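Local coordinates for amidohydrolase (Thermotoga maritima, PDB 3OOQ) that is an amidohydrolase-family enzyme that probably hydrolyses cyclic amide or related bonds, possibly as an allantoinase, at the interface of chains A and B. Coordinates in Å, arbitrary orientation; residue numbers count along the deposited sequence, not the author numbering. Chains: chain A/B, amidohydrolase.

The interface of chains A and B. Residues chain A 69-71, 307-308; chain B 277-278.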
ATOM      1  N   PHE A  69      -7.236  -3.084 -30.149  1.00 21.08           N
ATOM      2  CA  PHE A  69      -6.619  -1.927 -29.540  1.00 22.85           C
ATOM      3  C   PHE A  69      -7.117  -0.763 -30.358  1.00 21.57           C
ATOM      4  O   PHE A  69      -6.454  -0.353 -31.330  1.00 20.43           O
ATOM      5  CB  PHE A  69      -5.082  -2.054 -29.648  1.00 25.69           C
ATOM      6  CG  PHE A  69      -4.319  -1.094 -28.790  1.00 40.37           C
ATOM      7  CD1 PHE A  69      -4.757   0.235 -28.615  1.00 28.76           C
ATOM      8  CD2 PHE A  69      -3.128  -1.500 -28.176  1.00 28.53           C
ATOM      9  CE1 PHE A  69      -4.043   1.148 -27.816  1.00 40.68           C
ATOM     10  CE2 PHE A  69      -2.389  -0.591 -27.380  1.00 40.69           C
ATOM     11  CZ  PHE A  69      -2.853   0.733 -27.201  1.00 29.94           C
ATOM     12  N   GLU A  70      -8.305  -0.273 -29.996  1.00 21.19           N
ATOM     13  CA  GLU A  70      -8.991   0.770 -30.753  1.00 21.17           C
ATOM     14  C   GLU A  70      -8.125   2.001 -30.918  1.00 20.65           C
ATOM     15  O   GLU A  70      -7.523   2.483 -29.948  1.00 20.40           O
ATOM     16  CB  GLU A  70     -10.314   1.175 -30.080  1.00 21.70           C
ATOM     17  CG  GLU A  70     -11.149   2.152 -30.922  1.00 22.55           C
ATOM     18  CD  GLU A  70     -12.441   2.607 -30.258  1.00 23.16           C
ATOM     19  OE1 GLU A  70     -12.797   2.129 -29.148  1.00 22.95           O
ATOM     20  OE2 GLU A  70     -13.112   3.471 -30.866  1.00 23.71           O
ATOM     21  N   GLU A  71      -8.078   2.519 -32.141  1.00 19.66           N
ATOM     22  CA  GLU A  71      -7.275   3.696 -32.440  1.00 19.84           C
ATOM     23  C   GLU A  71      -7.954   4.987 -31.974  1.00 20.09           C
ATOM     24  O   GLU A  71      -9.183   5.096 -32.025  1.00 21.59           O
ATOM     25  CB  GLU A  71      -6.915   3.768 -33.940  1.00 19.98           C
ATOM     26  CG  GLU A  71      -6.005   4.966 -34.275  1.00 25.42           C
ATOM     27  CD  GLU A  71      -5.267   4.879 -35.617  1.00 21.91           C
ATOM     28  OE1 GLU A  71      -5.817   4.309 -36.597  1.00 25.48           O
ATOM     29  OE2 GLU A  71      -4.123   5.399 -35.686  1.00 26.02           O
ATOM     30  N   HIS A 307       0.289  -4.485 -35.843  1.00 19.45           N
ATOM     31  CA  HIS A 307      -0.563  -3.357 -35.534  1.00 18.58           C
ATOM     32  C   HIS A 307      -1.128  -3.492 -34.117  1.00 17.60           C
ATOM     33  O   HIS A 307      -1.738  -4.518 -33.809  1.00 16.52           O
ATOM     34  CB  HIS A 307      -1.715  -3.298 -36.535  1.00 17.87           C
ATOM     35  CG  HIS A 307      -2.675  -2.184 -36.271  1.00 17.05           C
ATOM     36  ND1 HIS A 307      -2.727  -1.047 -37.050  1.00 16.88           N
ATOM     37  CD2 HIS A 307      -3.616  -2.026 -35.305  1.00 17.50           C
ATOM     38  CE1 HIS A 307      -3.675  -0.243 -36.586  1.00 17.66           C
ATOM     39  NE2 HIS A 307      -4.232  -0.814 -35.529  1.00 16.47           N
ATOM     40  N   PRO A 308      -1.026  -2.437 -33.283  1.00 18.24           N
ATOM     41  CA  PRO A 308      -0.680  -1.017 -33.485  1.00 19.09           C
ATOM     42  C   PRO A 308       0.791  -0.586 -33.502  1.00 18.76           C
ATOM     43  O   PRO A 308       1.057   0.610 -33.678  1.00 19.01           O
ATOM     44  CB  PRO A 308      -1.376  -0.319 -32.287  1.00 19.75           C
ATOM     45  CG  PRO A 308      -1.411  -1.339 -31.249  1.00 26.44           C
ATOM     46  CD  PRO A 308      -1.599  -2.656 -31.941  1.00 18.57           C
TER
ATOM     47  N   PHE B 277       0.893   5.269 -34.899  1.00 18.92           N
ATOM     48  CA  PHE B 277      -0.443   4.913 -34.449  1.00 18.32           C
ATOM     49  C   PHE B 277      -1.022   5.987 -33.557  1.00 17.11           C
ATOM     50  O   PHE B 277      -0.324   6.559 -32.745  1.00 16.00           O
ATOM     51  CB  PHE B 277      -0.388   3.606 -33.666  1.00 18.30           C
ATOM     52  CG  PHE B 277      -1.739   3.104 -33.219  1.00 17.07           C
ATOM     53  CD1 PHE B 277      -2.639   2.570 -34.138  1.00 19.19           C
ATOM     54  CD2 PHE B 277      -2.103   3.150 -31.877  1.00 18.43           C
ATOM     55  CE1 PHE B 277      -3.895   2.079 -33.721  1.00 17.73           C
ATOM     56  CE2 PHE B 277      -3.334   2.668 -31.462  1.00 17.03           C
ATOM     57  CZ  PHE B 277      -4.230   2.131 -32.392  1.00 18.94           C
ATOM     58  N   ARG B 278      -2.313   6.243 -33.674  1.00 17.78           N
ATOM     59  CA  ARG B 278      -2.916   7.270 -32.816  1.00 17.91           C
ATOM     60  C   ARG B 278      -3.246   6.689 -31.428  1.00 17.59           C
ATOM     61  O   ARG B 278      -4.355   6.257 -31.166  1.00 17.17           O
ATOM     62  CB  ARG B 278      -4.129   7.902 -33.508  1.00 17.69           C
ATOM     63  CG  ARG B 278      -3.809   8.570 -34.857  1.00 21.07           C
ATOM     64  CD  ARG B 278      -5.091   8.675 -35.701  1.00 17.48           C
ATOM     65  NE  ARG B 278      -4.851   9.257 -37.017  1.00 22.17           N
ATOM     66  CZ  ARG B 278      -4.387   8.595 -38.077  1.00 17.05           C
ATOM     67  NH1 ARG B 278      -4.096   7.304 -37.998  1.00 21.27           N
ATOM     68  NH2 ARG B 278      -4.224   9.239 -39.224  1.00 22.48           N
TER
HETATM   69  O   HOH W   1      -5.884   4.331 -29.028  1.00 17.74           O
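Carboxylate oxygen OE2 of A:Glu71 takes two hydrogen bonds from one residue of the other chain, B:Arg278. The backbone N of B:Arg278 donates to OE2 of A:Glu71 at 2.8 Å, and OE2 accepts through its anti lone pair, turned away from OE1. The guanidinium NH1 of B:Arg278 stands 3.0 Å from the same OE2, well above the carboxylate plane although the oxygen lies in the guanidinium plane; this second bond is also a salt bridge, with the two flat groups turned 75° apart. From CG to NE the arginine chain runs extended past OE2, which is how backbone and guanidinium of one residue reach one oxygen. The charge beside it would probably help keep the carboxylate ionised.

Next to this pair, the ring of B:Phe277 is inserted among chain A loops. CB of A:Pro308, a residue that follows a cis peptide bond, sits over the middle of one face, 3.4 Å from the ring centroid. The CE2 edge of B:Phe277 points at the face of A:Phe69. The A:His307 ring is also nearly perpendicular to the phenyl, its NE2 3.4 Å from CE1 of B:Phe277. On the face opposite A:Pro308, with CG anti to the backbone N (chi1 -177°), the extended A:Glu71 chain runs over the rim, counter to the phenylalanine side chain. Its CG lies 3.6 Å from CE1 of B:Phe277, and its carboxylate is nearly parallel to the ring (8°). Replacing A:Glu71 with an alanine would probably leave the B:Arg278 guanidinium without its charge partner, its backbone N without this acceptor, and that rim of the phenyl face without the cover of CG and carboxylate.

Water 1 links the carbonyl O of A:Glu70, at 2.6 Å, to the more distant carbonyl O of B:Arg278. The patch thus joins an aromatic plug to a buttressing ion pair, and with its two-fold twin it helps hold the two chains together in what may be the enzyme's natural dimer contact.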